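Local coordinates for protein carboxypeptidase Y inhibitor (Saccharomyces cerevisiae, PDB 1WPX) that inhibits the serine proteinase carboxypeptidase Y specifically and potently, as a member of the phosphatidylethanolamine-binding protein family, at residues 12-16 against 30-34; 109-113 against 150-154; 160-166 against 212-218. One frame throughout, in Å; residues are numbered along the deposited sequence.

Interaction 1: 12-16 against 30-34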
ATOM      1  N   SER B  12       7.694 -11.471  -2.513  1.00 34.01           N
ATOM      2  CA  SER B  12       9.151 -11.397  -2.472  1.00 34.28           C
ATOM      3  C   SER B  12       9.762 -11.779  -3.811  1.00 34.56           C
ATOM      4  O   SER B  12      10.646 -11.083  -4.311  1.00 33.07           O
ATOM      5  CB  SER B  12       9.711 -12.318  -1.382  1.00 34.43           C
ATOM      6  OG  SER B  12       9.429 -11.818  -0.089  1.00 35.62           O
ATOM      7  N   ILE B  13       9.290 -12.886  -4.381  1.00 34.51           N
ATOM      8  CA  ILE B  13       9.808 -13.361  -5.656  1.00 35.66           C
ATOM      9  C   ILE B  13       9.632 -12.281  -6.713  1.00 35.93           C
ATOM     10  O   ILE B  13      10.567 -11.961  -7.446  1.00 36.49           O
ATOM     11  CB  ILE B  13       9.071 -14.639  -6.148  1.00 39.00           C
ATOM     12  CG1 ILE B  13       9.088 -15.726  -5.070  1.00 39.40           C
ATOM     13  CG2 ILE B  13       9.740 -15.167  -7.416  1.00 35.45           C
ATOM     14  CD1 ILE B  13      10.459 -16.293  -4.802  1.00 43.16           C
ATOM     15  N   ASP B  14       8.426 -11.723  -6.788  1.00 35.13           N
ATOM     16  CA  ASP B  14       8.136 -10.689  -7.768  1.00 34.44           C
ATOM     17  C   ASP B  14       9.110  -9.528  -7.683  1.00 33.80           C
ATOM     18  O   ASP B  14       9.590  -9.041  -8.708  1.00 33.93           O
ATOM     19  CB  ASP B  14       6.701 -10.189  -7.608  1.00 35.58           C
ATOM     20  CG  ASP B  14       5.679 -11.243  -7.997  1.00 38.51           C
ATOM     21  OD1 ASP B  14       6.076 -12.236  -8.648  1.00 39.98           O
ATOM     22  OD2 ASP B  14       4.483 -11.083  -7.666  1.00 40.22           O
ATOM     23  N   SER B  15       9.413  -9.093  -6.469  1.00 32.67           N
ATOM     24  CA  SER B  15      10.350  -7.999  -6.287  1.00 33.13           C
ATOM     25  C   SER B  15      11.751  -8.391  -6.782  1.00 34.23           C
ATOM     26  O   SER B  15      12.367  -7.652  -7.551  1.00 34.56           O
ATOM     27  CB  SER B  15      10.402  -7.593  -4.812  1.00 32.23           C
ATOM     28  OG  SER B  15      11.206  -6.438  -4.619  1.00 33.41           O
ATOM     29  N   TYR B  16      12.242  -9.553  -6.350  1.00 35.00           N
ATOM     30  CA  TYR B  16      13.570 -10.036  -6.745  1.00 35.36           C
ATOM     31  C   TYR B  16      13.704 -10.102  -8.256  1.00 35.43           C
ATOM     32  O   TYR B  16      14.763  -9.803  -8.806  1.00 34.42           O
ATOM     33  CB  TYR B  16      13.830 -11.439  -6.195  1.00 37.27           C
ATOM     34  CG  TYR B  16      13.803 -11.575  -4.690  1.00 39.98           C
ATOM     35  CD1 TYR B  16      13.374 -12.770  -4.099  1.00 40.69           C
ATOM     36  CD2 TYR B  16      14.208 -10.530  -3.853  1.00 40.34           C
ATOM     37  CE1 TYR B  16      13.340 -12.932  -2.714  1.00 40.91           C
ATOM     38  CE2 TYR B  16      14.181 -10.678  -2.458  1.00 43.03           C
ATOM     39  CZ  TYR B  16      13.742 -11.888  -1.898  1.00 42.88           C
ATOM     40  OH  TYR B  16      13.689 -12.061  -0.533  1.00 41.10           O
ATOM     41  N   SER B  30      15.117 -19.992  -9.311  1.00 53.13           N
ATOM     42  CA  SER B  30      14.152 -20.906  -8.709  1.00 52.21           C
ATOM     43  C   SER B  30      14.104 -20.683  -7.198  1.00 51.01           C
ATOM     44  O   SER B  30      13.296 -21.290  -6.490  1.00 51.00           O
ATOM     45  CB  SER B  30      14.537 -22.360  -9.000  1.00 53.62           C
ATOM     46  OG  SER B  30      15.695 -22.736  -8.267  1.00 56.69           O
ATOM     47  N   PHE B  31      14.974 -19.806  -6.712  1.00 48.75           N
ATOM     48  CA  PHE B  31      15.036 -19.507  -5.288  1.00 47.64           C
ATOM     49  C   PHE B  31      13.665 -19.246  -4.653  1.00 47.77           C
ATOM     50  O   PHE B  31      12.844 -18.490  -5.183  1.00 46.67           O
ATOM     51  CB  PHE B  31      15.953 -18.306  -5.044  1.00 44.90           C
ATOM     52  CG  PHE B  31      15.877 -17.762  -3.649  1.00 41.80           C
ATOM     53  CD1 PHE B  31      15.430 -16.464  -3.420  1.00 40.31           C
ATOM     54  CD2 PHE B  31      16.242 -18.549  -2.558  1.00 40.61           C
ATOM     55  CE1 PHE B  31      15.346 -15.959  -2.127  1.00 39.91           C
ATOM     56  CE2 PHE B  31      16.163 -18.056  -1.257  1.00 38.37           C
ATOM     57  CZ  PHE B  31      15.715 -16.759  -1.040  1.00 39.58           C
ATOM     58  N   GLN B  32      13.438 -19.891  -3.512  1.00 47.49           N
ATOM     59  CA  GLN B  32      12.202 -19.752  -2.755  1.00 46.78           C
ATOM     60  C   GLN B  32      12.577 -19.319  -1.350  1.00 44.48           C
ATOM     61  O   GLN B  32      13.332 -20.005  -0.671  1.00 43.94           O
ATOM     62  CB  GLN B  32      11.461 -21.090  -2.667  1.00 50.51           C
ATOM     63  CG  GLN B  32      10.863 -21.586  -3.971  1.00 56.35           C
ATOM     64  CD  GLN B  32       9.696 -20.738  -4.432  1.00 59.72           C
ATOM     65  OE1 GLN B  32       9.839 -19.533  -4.647  1.00 63.02           O
ATOM     66  NE2 GLN B  32       8.531 -21.363  -4.586  1.00 60.59           N
ATOM     67  N   PRO B  33      12.067 -18.168  -0.898  1.00 42.92           N
ATOM     68  CA  PRO B  33      12.383 -17.693   0.454  1.00 41.30           C
ATOM     69  C   PRO B  33      11.703 -18.582   1.497  1.00 39.08           C
ATOM     70  O   PRO B  33      10.574 -19.025   1.292  1.00 37.97           O
ATOM     71  CB  PRO B  33      11.818 -16.271   0.467  1.00 42.01           C
ATOM     72  CG  PRO B  33      11.813 -15.879  -0.986  1.00 43.45           C
ATOM     73  CD  PRO B  33      11.354 -17.135  -1.666  1.00 43.12           C
ATOM     74  N   SER B  34      12.387 -18.840   2.608  1.00 37.33           N
ATOM     75  CA  SER B  34      11.823 -19.669   3.668  1.00 37.14           C
ATOM     76  C   SER B  34      11.199 -18.793   4.729  1.00 37.25           C
ATOM     77  O   SER B  34      10.417 -19.258   5.554  1.00 39.55           O
ATOM     78  CB  SER B  34      12.899 -20.544   4.299  1.00 36.57           C
ATOM     79  OG  SER B  34      13.342 -21.517   3.376  1.00 38.05           O
TER
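Helix 8-18 meets the loop that runs from helix 21-24 into strand 35-40. The pieces fit mainly by shape, since no hydrogen bond crosses between them. One turn of the helix presents Ser12, Ile13 and Tyr16 to the loop. Ile13 is the bump on the helix side. Its CA-to-CB bond points sideways, but with both chi angles in m the end of the chain swings over. Ile13 CD1 drops into a hollow formed by the loop backbone and the Pro33 ring, 3.3 Å from Phe31 O and 3.4 Å from Pro33 CD. Pro33 is the answering bump. It enters the gap between Ser12 and Tyr16, with Pro33 CG 4.2 Å from Ser12 CB and 3.7 Å from Tyr16 CE1 at the edge of the tyrosine ring. The contact packs the N-terminal helix on the loop leading into strand 35-40 of the beta core of this phosphatidylethanolamine-binding protein fold. Phe31 fills the next space along. Phe31 CE1 lies 3.7 Å from Tyr16 CE1, and the two rings meet obliquely, with centroids 6.0 Å apart and planes at 40°. Leu22 of helix 21-24 touches both residues. The polar ends are turned to other partners: Ser12 OG bonds to Phe8 O, and Tyr16 OH to Ser212 O on strand 208-217. An aromatic side chain of carboxypeptidase Y also packs on Ser12.

Interaction 2: 109-113 against 150-154. With SO4 (sulfate ion), chain G.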
ATOM      1  N   GLU B 109      29.915  -6.099  -7.100  1.00 63.51           N
ATOM      2  CA  GLU B 109      29.812  -6.867  -5.874  1.00 57.52           C
ATOM      3  C   GLU B 109      30.880  -6.346  -4.937  1.00 54.83           C
ATOM      4  O   GLU B 109      31.975  -6.886  -4.845  1.00 54.90           O
ATOM      5  CB  GLU B 109      29.981  -8.360  -6.148  1.00 56.75           C
ATOM      6  CG  GLU B 109      28.731  -8.997  -6.755  1.00 55.26           C
ATOM      7  CD  GLU B 109      27.845  -9.690  -5.728  1.00 53.18           C
ATOM      8  OE1 GLU B 109      27.893  -9.317  -4.538  1.00 52.10           O
ATOM      9  OE2 GLU B 109      27.090 -10.607  -6.123  1.00 51.43           O
ATOM     10  N   PHE B 110      30.543  -5.245  -4.279  1.00 52.01           N
ATOM     11  CA  PHE B 110      31.409  -4.598  -3.311  1.00 49.31           C
ATOM     12  C   PHE B 110      30.913  -5.108  -1.954  1.00 48.45           C
ATOM     13  O   PHE B 110      29.735  -4.961  -1.610  1.00 47.44           O
ATOM     14  CB  PHE B 110      31.253  -3.081  -3.432  1.00 48.73           C
ATOM     15  CG  PHE B 110      32.231  -2.298  -2.608  1.00 49.14           C
ATOM     16  CD1 PHE B 110      31.989  -2.051  -1.262  1.00 49.47           C
ATOM     17  CD2 PHE B 110      33.384  -1.781  -3.187  1.00 48.79           C
ATOM     18  CE1 PHE B 110      32.880  -1.295  -0.504  1.00 49.49           C
ATOM     19  CE2 PHE B 110      34.281  -1.025  -2.437  1.00 48.99           C
ATOM     20  CZ  PHE B 110      34.027  -0.780  -1.094  1.00 49.43           C
ATOM     21  N   CYS B 111      31.813  -5.726  -1.197  1.00 46.60           N
ATOM     22  CA  CYS B 111      31.471  -6.302   0.096  1.00 44.61           C
ATOM     23  C   CYS B 111      31.302  -5.263   1.204  1.00 43.32           C
ATOM     24  O   CYS B 111      32.262  -4.621   1.632  1.00 42.21           O
ATOM     25  CB  CYS B 111      32.532  -7.335   0.489  1.00 44.45           C
ATOM     26  SG  CYS B 111      31.998  -8.490   1.755  1.00 44.46           S
ATOM     27  N   HIS B 112      30.071  -5.121   1.679  1.00 40.84           N
ATOM     28  CA  HIS B 112      29.763  -4.155   2.719  1.00 40.52           C
ATOM     29  C   HIS B 112      29.694  -4.744   4.123  1.00 39.71           C
ATOM     30  O   HIS B 112      29.979  -4.059   5.111  1.00 39.09           O
ATOM     31  CB  HIS B 112      28.438  -3.460   2.392  1.00 41.24           C
ATOM     32  CG  HIS B 112      28.568  -2.362   1.384  1.00 42.40           C
ATOM     33  ND1 HIS B 112      28.989  -1.094   1.719  1.00 43.06           N
ATOM     34  CD2 HIS B 112      28.364  -2.350   0.046  1.00 42.67           C
ATOM     35  CE1 HIS B 112      29.038  -0.346   0.630  1.00 42.63           C
ATOM     36  NE2 HIS B 112      28.664  -1.084  -0.399  1.00 42.00           N
ATOM     37  N   LEU B 113      29.327  -6.015   4.218  1.00 38.74           N
ATOM     38  CA  LEU B 113      29.197  -6.638   5.524  1.00 38.02           C
ATOM     39  C   LEU B 113      29.100  -8.147   5.418  1.00 37.96           C
ATOM     40  O   LEU B 113      28.557  -8.680   4.446  1.00 38.46           O
ATOM     41  CB  LEU B 113      27.957  -6.063   6.221  1.00 37.65           C
ATOM     42  CG  LEU B 113      27.453  -6.520   7.593  1.00 37.55           C
ATOM     43  CD1 LEU B 113      26.692  -7.813   7.446  1.00 37.93           C
ATOM     44  CD2 LEU B 113      28.611  -6.652   8.565  1.00 35.77           C
ATOM     45  N   TYR B 150      31.025  -3.700   8.983  1.00 46.23           N
ATOM     46  CA  TYR B 150      30.037  -2.935   8.237  1.00 45.57           C
ATOM     47  C   TYR B 150      30.539  -1.611   7.681  1.00 45.71           C
ATOM     48  O   TYR B 150      31.277  -0.880   8.338  1.00 45.02           O
ATOM     49  CB  TYR B 150      28.814  -2.641   9.109  1.00 44.83           C
ATOM     50  CG  TYR B 150      27.741  -1.842   8.396  1.00 44.35           C
ATOM     51  CD1 TYR B 150      26.839  -2.465   7.534  1.00 46.15           C
ATOM     52  CD2 TYR B 150      27.640  -0.461   8.562  1.00 43.00           C
ATOM     53  CE1 TYR B 150      25.857  -1.734   6.853  1.00 44.78           C
ATOM     54  CE2 TYR B 150      26.667   0.281   7.888  1.00 42.86           C
ATOM     55  CZ  TYR B 150      25.778  -0.364   7.036  1.00 44.59           C
ATOM     56  OH  TYR B 150      24.803   0.349   6.371  1.00 45.07           O
ATOM     57  N   MET B 151      30.104  -1.313   6.463  1.00 46.50           N
ATOM     58  CA  MET B 151      30.431  -0.067   5.792  1.00 46.33           C
ATOM     59  C   MET B 151      29.192   0.357   5.001  1.00 44.97           C
ATOM     60  O   MET B 151      28.766  -0.346   4.085  1.00 44.21           O
ATOM     61  CB  MET B 151      31.607  -0.249   4.844  1.00 48.92           C
ATOM     62  CG  MET B 151      32.124   1.069   4.318  1.00 53.20           C
ATOM     63  SD  MET B 151      33.517   0.893   3.210  1.00 59.07           S
ATOM     64  CE  MET B 151      32.673   1.092   1.625  1.00 58.46           C
ATOM     65  N   GLY B 152      28.614   1.498   5.370  1.00 43.04           N
ATOM     66  CA  GLY B 152      27.423   1.989   4.701  1.00 42.42           C
ATOM     67  C   GLY B 152      27.581   2.344   3.233  1.00 43.06           C
ATOM     68  O   GLY B 152      28.695   2.361   2.708  1.00 42.54           O
ATOM     69  N   PRO B 153      26.469   2.641   2.539  1.00 43.93           N
ATOM     70  CA  PRO B 153      26.512   2.995   1.118  1.00 44.23           C
ATOM     71  C   PRO B 153      27.360   4.236   0.885  1.00 45.00           C
ATOM     72  O   PRO B 153      27.356   5.177   1.694  1.00 45.17           O
ATOM     73  CB  PRO B 153      25.044   3.236   0.772  1.00 42.96           C
ATOM     74  CG  PRO B 153      24.315   2.394   1.758  1.00 43.41           C
ATOM     75  CD  PRO B 153      25.081   2.646   3.028  1.00 43.16           C
ATOM     76  N   ALA B 154      28.086   4.231  -0.226  1.00 44.71           N
ATOM     77  CA  ALA B 154      28.947   5.346  -0.586  1.00 44.46           C
ATOM     78  C   ALA B 154      29.096   5.375  -2.100  1.00 44.23           C
ATOM     79  O   ALA B 154      30.211   5.457  -2.628  1.00 43.43           O
ATOM     80  CB  ALA B 154      30.304   5.186   0.076  1.00 44.37           C
TER
HETATM   81  S   SO4 G 902      29.476   1.222  -2.753  1.00 73.88           S
HETATM   82  O1  SO4 G 902      30.897   1.148  -2.366  1.00 75.28           O
HETATM   83  O2  SO4 G 902      28.716   1.889  -1.679  1.00 73.76           O
HETATM   84  O3  SO4 G 902      29.350   1.989  -4.006  1.00 75.27           O
HETATM   85  O4  SO4 G 902      28.957  -0.141  -2.963  1.00 73.68           O
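His112 is the centre of this contact, and both of its ring nitrogens are used. His112 ND1 donates to Met151 O in a very short hydrogen bond of 2.5 Å. His112 NE2 donates to sulfate O4 at 2.7 Å. With an acceptor at each nitrogen, the ring is probably doubly protonated and positively charged, which would suit a bound anion. The backbone carbonyl of the same residue is also engaged. His112 O accepts a weak hydrogen bond from Met151 N at 3.1 Å and a CA-H...O contact from Tyr150 CA at 3.3 Å. The loop supplies the second donor to the ion, with Ala154 N 2.8 Å from sulfate O2. Tyr164 OH gives the sulfate a further hydrogen bond.

Apolar groups line the surroundings. Phe110 lays one ring face against the sulfate, with Phe110 CD1 3.6 Å from sulfate O1. Phe110 CE1 is 3.2 Å from Met151 CE. Farther along, Leu113 CB packs at the edge of the Tyr150 ring, 4.0 Å from Tyr150 CD1. Tyr150 OH finds its partners elsewhere, in Ala58 O and Tyr41 OH. The strand is also paired with strand 90-96, where His112 and Leu113 both face Met94 in a classic beta bulge.

The sulfate probably came from the crystallisation liquor. Its place among a histidine, a tyrosine hydroxyl and a backbone amide is consistent with the anion-binding pocket of phosphatidylethanolamine-binding proteins, which can receive a phosphate group.

Interaction 3: 160-166 against 212-218. With SO4 (sulfate ion), chain G.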
ATOM      1  N   GLY B 160      24.372   7.034 -10.378  1.00 48.20           N
ATOM      2  CA  GLY B 160      22.998   6.574 -10.368  1.00 47.12           C
ATOM      3  C   GLY B 160      22.738   5.794  -9.096  1.00 46.65           C
ATOM      4  O   GLY B 160      23.606   5.732  -8.222  1.00 46.35           O
ATOM      5  N   PRO B 161      21.548   5.200  -8.945  1.00 45.84           N
ATOM      6  CA  PRO B 161      21.256   4.432  -7.733  1.00 44.77           C
ATOM      7  C   PRO B 161      21.934   3.064  -7.744  1.00 42.90           C
ATOM      8  O   PRO B 161      22.239   2.517  -8.808  1.00 41.85           O
ATOM      9  CB  PRO B 161      19.733   4.326  -7.759  1.00 46.32           C
ATOM     10  CG  PRO B 161      19.440   4.251  -9.229  1.00 44.74           C
ATOM     11  CD  PRO B 161      20.347   5.324  -9.793  1.00 44.87           C
ATOM     12  N   HIS B 162      22.183   2.525  -6.556  1.00 41.94           N
ATOM     13  CA  HIS B 162      22.803   1.210  -6.421  1.00 40.07           C
ATOM     14  C   HIS B 162      21.900   0.312  -5.596  1.00 38.46           C
ATOM     15  O   HIS B 162      21.154   0.783  -4.732  1.00 36.58           O
ATOM     16  CB  HIS B 162      24.147   1.293  -5.693  1.00 42.26           C
ATOM     17  CG  HIS B 162      25.219   2.009  -6.449  1.00 45.18           C
ATOM     18  ND1 HIS B 162      26.531   2.028  -6.027  1.00 46.49           N
ATOM     19  CD2 HIS B 162      25.181   2.729  -7.595  1.00 46.27           C
ATOM     20  CE1 HIS B 162      27.255   2.728  -6.881  1.00 47.07           C
ATOM     21  NE2 HIS B 162      26.460   3.165  -7.841  1.00 47.75           N
ATOM     22  N   ARG B 163      21.980  -0.985  -5.858  1.00 37.19           N
ATOM     23  CA  ARG B 163      21.208  -1.957  -5.101  1.00 36.17           C
ATOM     24  C   ARG B 163      22.052  -2.412  -3.912  1.00 37.47           C
ATOM     25  O   ARG B 163      23.199  -2.837  -4.077  1.00 37.68           O
ATOM     26  CB  ARG B 163      20.856  -3.165  -5.969  1.00 32.58           C
ATOM     27  CG  ARG B 163      19.735  -2.915  -6.955  1.00 31.96           C
ATOM     28  CD  ARG B 163      19.635  -4.042  -7.961  1.00 29.57           C
ATOM     29  NE  ARG B 163      20.866  -4.172  -8.729  1.00 28.22           N
ATOM     30  CZ  ARG B 163      21.085  -5.119  -9.635  1.00 30.29           C
ATOM     31  NH1 ARG B 163      20.145  -6.024  -9.892  1.00 29.08           N
ATOM     32  NH2 ARG B 163      22.248  -5.166 -10.277  1.00 27.95           N
ATOM     33  N   TYR B 164      21.491  -2.294  -2.714  1.00 37.72           N
ATOM     34  CA  TYR B 164      22.172  -2.724  -1.500  1.00 37.37           C
ATOM     35  C   TYR B 164      21.388  -3.927  -0.998  1.00 37.21           C
ATOM     36  O   TYR B 164      20.315  -3.785  -0.405  1.00 38.02           O
ATOM     37  CB  TYR B 164      22.185  -1.576  -0.497  1.00 38.90           C
ATOM     38  CG  TYR B 164      23.087  -0.470  -0.977  1.00 41.73           C
ATOM     39  CD1 TYR B 164      24.477  -0.618  -0.920  1.00 43.33           C
ATOM     40  CD2 TYR B 164      22.566   0.671  -1.591  1.00 41.78           C
ATOM     41  CE1 TYR B 164      25.328   0.336  -1.466  1.00 43.85           C
ATOM     42  CE2 TYR B 164      23.410   1.636  -2.146  1.00 43.66           C
ATOM     43  CZ  TYR B 164      24.792   1.458  -2.082  1.00 44.51           C
ATOM     44  OH  TYR B 164      25.642   2.372  -2.654  1.00 42.85           O
ATOM     45  N   VAL B 165      21.941  -5.113  -1.253  1.00 35.47           N
ATOM     46  CA  VAL B 165      21.287  -6.372  -0.911  1.00 33.96           C
ATOM     47  C   VAL B 165      21.721  -7.129   0.348  1.00 33.73           C
ATOM     48  O   VAL B 165      22.885  -7.487   0.509  1.00 32.98           O
ATOM     49  CB  VAL B 165      21.387  -7.347  -2.110  1.00 32.59           C
ATOM     50  CG1 VAL B 165      20.468  -8.537  -1.906  1.00 30.99           C
ATOM     51  CG2 VAL B 165      21.036  -6.614  -3.397  1.00 31.83           C
ATOM     52  N   PHE B 166      20.758  -7.378   1.234  1.00 33.58           N
ATOM     53  CA  PHE B 166      21.010  -8.143   2.450  1.00 33.06           C
ATOM     54  C   PHE B 166      20.607  -9.590   2.178  1.00 32.98           C
ATOM     55  O   PHE B 166      19.544  -9.844   1.603  1.00 31.10           O
ATOM     56  CB  PHE B 166      20.186  -7.609   3.622  1.00 32.04           C
ATOM     57  CG  PHE B 166      20.653  -6.284   4.136  1.00 32.96           C
ATOM     58  CD1 PHE B 166      19.979  -5.113   3.798  1.00 31.61           C
ATOM     59  CD2 PHE B 166      21.767  -6.204   4.969  1.00 31.06           C
ATOM     60  CE1 PHE B 166      20.406  -3.881   4.286  1.00 31.06           C
ATOM     61  CE2 PHE B 166      22.201  -4.978   5.460  1.00 31.31           C
ATOM     62  CZ  PHE B 166      21.517  -3.810   5.118  1.00 30.96           C
ATOM     63  N   SER B 212      16.191 -12.640   1.972  1.00 30.16           N
ATOM     64  CA  SER B 212      16.815 -11.448   1.404  1.00 28.83           C
ATOM     65  C   SER B 212      15.898 -10.219   1.354  1.00 28.00           C
ATOM     66  O   SER B 212      14.700 -10.332   1.122  1.00 28.04           O
ATOM     67  CB  SER B 212      17.313 -11.749  -0.007  1.00 28.82           C
ATOM     68  OG  SER B 212      17.881 -10.591  -0.592  1.00 31.86           O
ATOM     69  N   ASN B 213      16.480  -9.051   1.582  1.00 28.19           N
ATOM     70  CA  ASN B 213      15.762  -7.783   1.529  1.00 29.25           C
ATOM     71  C   ASN B 213      16.746  -6.813   0.878  1.00 31.42           C
ATOM     72  O   ASN B 213      17.931  -7.116   0.777  1.00 33.34           O
ATOM     73  CB  ASN B 213      15.413  -7.295   2.932  1.00 28.55           C
ATOM     74  CG  ASN B 213      14.270  -6.284   2.937  1.00 26.35           C
ATOM     75  OD1 ASN B 213      13.943  -5.692   1.914  1.00 27.07           O
ATOM     76  ND2 ASN B 213      13.670  -6.079   4.098  1.00 25.09           N
ATOM     77  N   PHE B 214      16.279  -5.654   0.433  1.00 32.64           N
ATOM     78  CA  PHE B 214      17.194  -4.710  -0.194  1.00 34.64           C
ATOM     79  C   PHE B 214      16.607  -3.310  -0.313  1.00 35.93           C
ATOM     80  O   PHE B 214      15.403  -3.105  -0.161  1.00 37.47           O
ATOM     81  CB  PHE B 214      17.596  -5.215  -1.583  1.00 34.04           C
ATOM     82  CG  PHE B 214      16.522  -5.050  -2.613  1.00 33.74           C
ATOM     83  CD1 PHE B 214      16.670  -4.131  -3.645  1.00 33.90           C
ATOM     84  CD2 PHE B 214      15.342  -5.775  -2.528  1.00 33.74           C
ATOM     85  CE1 PHE B 214      15.656  -3.934  -4.575  1.00 32.42           C
ATOM     86  CE2 PHE B 214      14.322  -5.587  -3.451  1.00 33.61           C
ATOM     87  CZ  PHE B 214      14.480  -4.663  -4.476  1.00 33.20           C
ATOM     88  N   PHE B 215      17.473  -2.344  -0.586  1.00 36.21           N
ATOM     89  CA  PHE B 215      17.045  -0.967  -0.732  1.00 35.78           C
ATOM     90  C   PHE B 215      17.937  -0.273  -1.754  1.00 36.50           C
ATOM     91  O   PHE B 215      18.934  -0.846  -2.211  1.00 36.28           O
ATOM     92  CB  PHE B 215      17.096  -0.243   0.625  1.00 34.37           C
ATOM     93  CG  PHE B 215      18.490   0.063   1.123  1.00 34.86           C
ATOM     94  CD1 PHE B 215      19.095   1.284   0.837  1.00 35.89           C
ATOM     95  CD2 PHE B 215      19.174  -0.845   1.930  1.00 36.00           C
ATOM     96  CE1 PHE B 215      20.360   1.602   1.354  1.00 36.47           C
ATOM     97  CE2 PHE B 215      20.443  -0.540   2.454  1.00 36.78           C
ATOM     98  CZ  PHE B 215      21.034   0.686   2.167  1.00 36.58           C
ATOM     99  N   TYR B 216      17.553   0.941  -2.133  1.00 36.12           N
ATOM    100  CA  TYR B 216      18.321   1.723  -3.090  1.00 35.68           C
ATOM    101  C   TYR B 216      18.857   2.968  -2.405  1.00 36.37           C
ATOM    102  O   TYR B 216      18.245   3.505  -1.479  1.00 35.69           O
ATOM    103  CB  TYR B 216      17.460   2.162  -4.284  1.00 33.89           C
ATOM    104  CG  TYR B 216      17.129   1.095  -5.307  1.00 32.01           C
ATOM    105  CD1 TYR B 216      15.959   0.344  -5.210  1.00 31.85           C
ATOM    106  CD2 TYR B 216      17.964   0.873  -6.404  1.00 31.65           C
ATOM    107  CE1 TYR B 216      15.620  -0.598  -6.184  1.00 32.94           C
ATOM    108  CE2 TYR B 216      17.639  -0.068  -7.385  1.00 31.74           C
ATOM    109  CZ  TYR B 216      16.465  -0.800  -7.270  1.00 33.96           C
ATOM    110  OH  TYR B 216      16.136  -1.733  -8.231  1.00 33.95           O
ATOM    111  N   ALA B 217      20.013   3.416  -2.871  1.00 37.43           N
ATOM    112  CA  ALA B 217      20.644   4.616  -2.352  1.00 39.02           C
ATOM    113  C   ALA B 217      21.335   5.259  -3.545  1.00 41.05           C
ATOM    114  O   ALA B 217      21.781   4.567  -4.468  1.00 38.98           O
ATOM    115  CB  ALA B 217      21.649   4.269  -1.275  1.00 38.36           C
ATOM    116  N   GLU B 218      21.416   6.582  -3.526  1.00 44.59           N
ATOM    117  CA  GLU B 218      22.029   7.308  -4.626  1.00 47.89           C
ATOM    118  C   GLU B 218      22.689   8.592  -4.145  1.00 49.30           C
ATOM    119  O   GLU B 218      22.283   9.177  -3.142  1.00 48.21           O
ATOM    120  CB  GLU B 218      20.957   7.645  -5.665  1.00 47.60           C
ATOM    121  CG  GLU B 218      21.479   7.960  -7.042  1.00 49.08           C
ATOM    122  CD  GLU B 218      20.385   8.429  -7.975  1.00 50.66           C
ATOM    123  OE1 GLU B 218      20.631   8.503  -9.197  1.00 50.76           O
ATOM    124  OE2 GLU B 218      19.277   8.734  -7.483  1.00 52.51           O
TER
HETATM  125  S   SO4 G 902      29.476   1.222  -2.753  1.00 73.88           S
HETATM  126  O1  SO4 G 902      30.897   1.148  -2.366  1.00 75.28           O
HETATM  127  O2  SO4 G 902      28.716   1.889  -1.679  1.00 73.76           O
HETATM  128  O3  SO4 G 902      29.350   1.989  -4.006  1.00 75.27           O
HETATM  129  O4  SO4 G 902      28.957  -0.141  -2.963  1.00 73.68           O
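The parts of strands 162-170 and 208-217 in this contact run antiparallel, the axes of these short segments 4.7 Å apart at closest and their directions at 159°. They belong to the antiparallel sheet of the phosphatidylethanolamine-binding protein fold, in which strand 162-170 also pairs with strand 90-96. Backbone hydrogen bonds come in pairs. His162 N to Ala217 O is 2.9 Å, and the return from Ala217 N to His162 O is weak at 3.4 Å. Tyr164 N to Phe215 O is 3.0 Å, and Phe215 N to Tyr164 O is 3.2 Å. Phe166 N to Asn213 O is 2.9 Å, and Asn213 N to Phe166 O is 3.2 Å. Ser212 OG adds a side-chain bond to Phe166 O at 2.9 Å.

Apolar contacts follow the two faces of the sheet. On one face, Tyr164 CB sits over the Phe215 ring in a CH-pi contact, 3.8 Å from its centroid. Tyr164 CE2 is 3.3 Å from Ala217 CB, and Phe166 CE1 is 3.8 Å from Phe215 CE2. On the other face, Arg163 CG lies 3.6 Å from Tyr216 CE2, and Val165 CG2 is 4.1 Å from Phe214 CB.

Charged and polar ends look outside the pair. Arg163 makes salt bridges with Asp98 and Asp24, Tyr216 OH bonds to His19, and His162 ND1 bonds to Asp96. Tyr164 OH reaches sulfate O2 at 3.3 Å. The chemistry thus splits by face: the Arg163 face joins the sheet to the N-terminal region, while the Tyr164 face helps form the anion site.

How the interactions relate
Interactions 2 and 3 meet at the sulfate. Their centres are 11 Å apart and both reach the same sheet. Pro153 joins them directly, with Pro153 CB 3.4 Å from Tyr164 CZ and Pro153 CG 3.7 Å from Phe215 CZ. His112 NE2 also packs 3.8 Å from Tyr164 CE1. Both contacts contribute donors to the same ion: His112 NE2 and Ala154 N from interaction 2, Tyr164 OH from interaction 3. Interaction 1 sits 16 Å from interaction 3, centre to centre, but touches it. Tyr16 OH is 2.6 Å from Ser212 O, a probable hydrogen bond, and Ser15 OG is 3.4 Å from Phe214 CE2. Interactions 1 and 2 do not touch; their nearest atoms are about 13 Å apart.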